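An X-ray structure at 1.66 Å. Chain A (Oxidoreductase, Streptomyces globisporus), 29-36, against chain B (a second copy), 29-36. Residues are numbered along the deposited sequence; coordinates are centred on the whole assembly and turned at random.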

# COMPACT_ATOMS: atom_id res chain seq x y z
N ASP A 29 3.60 -10.88 2.29
CA ASP A 29 2.78 -11.11 3.48
C ASP A 29 1.79 -9.98 3.76
O ASP A 29 0.80 -10.19 4.44
CB ASP A 29 3.65 -11.37 4.72
CG ASP A 29 4.31 -12.72 4.70
OD1 ASP A 29 3.72 -13.68 4.15
OD2 ASP A 29 5.42 -12.82 5.25
N PHE A 30 2.06 -8.78 3.24
CA PHE A 30 1.11 -7.69 3.36
C PHE A 30 0.20 -7.68 2.15
O PHE A 30 0.65 -7.42 1.03
CB PHE A 30 1.83 -6.35 3.49
CG PHE A 30 0.91 -5.17 3.66
CD1 PHE A 30 0.34 -4.90 4.90
CD2 PHE A 30 0.61 -4.34 2.59
CE1 PHE A 30 -0.50 -3.81 5.07
CE2 PHE A 30 -0.24 -3.26 2.75
CZ PHE A 30 -0.80 -3.00 4.00
N PRO A 31 -1.10 -7.95 2.36
CA PRO A 31 -2.06 -8.05 1.25
C PRO A 31 -2.36 -6.68 0.66
O PRO A 31 -2.35 -5.69 1.40
CB PRO A 31 -3.34 -8.57 1.92
CG PRO A 31 -2.95 -8.98 3.31
CD PRO A 31 -1.73 -8.21 3.67
N THR A 32 -2.61 -6.62 -0.64
CA THR A 32 -3.01 -5.37 -1.27
C THR A 32 -4.06 -5.63 -2.34
O THR A 32 -4.30 -6.77 -2.73
CB THR A 32 -1.82 -4.68 -1.98
OG1 THR A 32 -1.43 -5.46 -3.10
CG2 THR A 32 -0.62 -4.51 -1.05
N GLY A 33 -4.67 -4.55 -2.83
CA GLY A 33 -5.39 -4.62 -4.08
C GLY A 33 -4.43 -4.60 -5.25
O GLY A 33 -3.21 -4.73 -5.08
N VAL A 34 -4.98 -4.44 -6.45
CA VAL A 34 -4.16 -4.39 -7.66
C VAL A 34 -4.71 -3.26 -8.51
O VAL A 34 -5.92 -3.15 -8.67
CB VAL A 34 -4.28 -5.70 -8.46
CG1 VAL A 34 -3.36 -5.66 -9.67
CG2 VAL A 34 -3.94 -6.90 -7.58
N THR A 35 -3.83 -2.41 -9.03
CA THR A 35 -4.25 -1.36 -9.94
C THR A 35 -3.57 -1.52 -11.28
O THR A 35 -2.59 -2.28 -11.41
CB THR A 35 -3.88 0.05 -9.42
OG1 THR A 35 -2.47 0.26 -9.58
CG2 THR A 35 -4.24 0.20 -7.94
N VAL A 36 -4.07 -0.81 -12.28
CA VAL A 36 -3.29 -0.59 -13.49
C VAL A 36 -3.06 0.91 -13.54
O VAL A 36 -4.01 1.70 -13.49
CB VAL A 36 -4.01 -1.05 -14.77
CG1 VAL A 36 -3.20 -0.67 -16.00
CG2 VAL A 36 -4.22 -2.57 -14.74
N ASP B 29 -11.57 2.18 -1.55
CA ASP B 29 -11.81 1.25 -2.66
C ASP B 29 -10.59 0.39 -2.99
O ASP B 29 -10.74 -0.64 -3.64
CB ASP B 29 -12.26 1.98 -3.92
CG ASP B 29 -13.70 2.40 -3.86
OD1 ASP B 29 -14.48 1.74 -3.13
OD2 ASP B 29 -14.06 3.38 -4.55
N PHE B 30 -9.40 0.81 -2.56
CA PHE B 30 -8.20 -0.01 -2.74
C PHE B 30 -7.96 -0.83 -1.48
O PHE B 30 -7.67 -0.27 -0.42
CB PHE B 30 -6.98 0.86 -2.99
CG PHE B 30 -5.70 0.08 -3.21
CD1 PHE B 30 -5.47 -0.56 -4.42
CD2 PHE B 30 -4.74 0.00 -2.21
CE1 PHE B 30 -4.30 -1.27 -4.64
CE2 PHE B 30 -3.54 -0.72 -2.43
CZ PHE B 30 -3.33 -1.35 -3.64
N PRO B 31 -8.08 -2.16 -1.59
CA PRO B 31 -7.95 -2.99 -0.39
C PRO B 31 -6.51 -3.03 0.12
O PRO B 31 -5.58 -2.97 -0.69
CB PRO B 31 -8.34 -4.38 -0.87
CG PRO B 31 -9.05 -4.18 -2.18
CD PRO B 31 -8.46 -2.94 -2.78
N THR B 32 -6.32 -3.14 1.43
CA THR B 32 -4.98 -3.28 2.00
C THR B 32 -5.01 -4.27 3.16
O THR B 32 -6.07 -4.64 3.66
CB THR B 32 -4.45 -1.93 2.57
OG1 THR B 32 -5.21 -1.59 3.74
CG2 THR B 32 -4.57 -0.80 1.54
N GLY B 33 -3.83 -4.69 3.60
CA GLY B 33 -3.71 -5.33 4.89
C GLY B 33 -3.67 -4.27 5.98
O GLY B 33 -4.01 -3.11 5.75
N VAL B 34 -3.29 -4.68 7.18
CA VAL B 34 -3.22 -3.78 8.32
C VAL B 34 -1.98 -4.13 9.11
O VAL B 34 -1.69 -5.31 9.34
CB VAL B 34 -4.43 -3.96 9.25
CG1 VAL B 34 -4.37 -2.95 10.39
CG2 VAL B 34 -5.75 -3.81 8.49
N THR B 35 -1.22 -3.11 9.50
CA THR B 35 -0.04 -3.31 10.32
C THR B 35 -0.17 -2.56 11.62
O THR B 35 -1.03 -1.68 11.76
CB THR B 35 1.24 -2.81 9.61
OG1 THR B 35 1.27 -1.37 9.63
CG2 THR B 35 1.29 -3.31 8.16
N VAL B 36 0.67 -2.91 12.58
CA VAL B 36 0.89 -2.01 13.71
C VAL B 36 2.35 -1.61 13.61
O VAL B 36 3.24 -2.47 13.56
CB VAL B 36 0.62 -2.68 15.06
CG1 VAL B 36 1.01 -1.74 16.20
CG2 VAL B 36 -0.85 -3.09 15.16

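The two copies of the stretch run in nearly opposite directions, 165° apart from residue 30 to residue 35. They are closest in register at Thr A32 and Thr B32, whose CA atoms lie 4.4 Å apart and whose backbones form a single beta bridge. Two hydrogen bonds flank this point. Gly A33 N donates to Pro B31 O at 2.8 Å. Gly B33 N donates to Pro A31 O, also at 2.8 Å; this bond is weak, with an N-H...O angle of 129°. Proline has no amide hydrogen to give, and here it serves as acceptor through its carbonyl.

Phe A30 and Phe B30 are the residues most covered by the other stretch. Each CB points sideways, but the t rotamer at chi1 brings the ring end across to the partner. Phe A30 CE1 comes within 3.3 Å of Gly B33 C, and one ring face covers Gly B33 N. Phe A30 CE1 also lies 3.6 Å from Thr B35 CG2, a methyl suited to an apolar ring. Phe B30 makes the equivalent contacts with chain A, its CE1 lying 3.4 Å from Gly A33 C.

Glycine suits position 33. A CB on Gly A33 would sit 2.6 Å from Pro B31 CD, a clash. Thr A32 OG1 donates a hydrogen bond to Gly A33 O at 2.8 Å within its own chain. The CA-to-CB bonds of Val A34 and Val B34 point away from the other stretch. Together the stretches bury 407 Å².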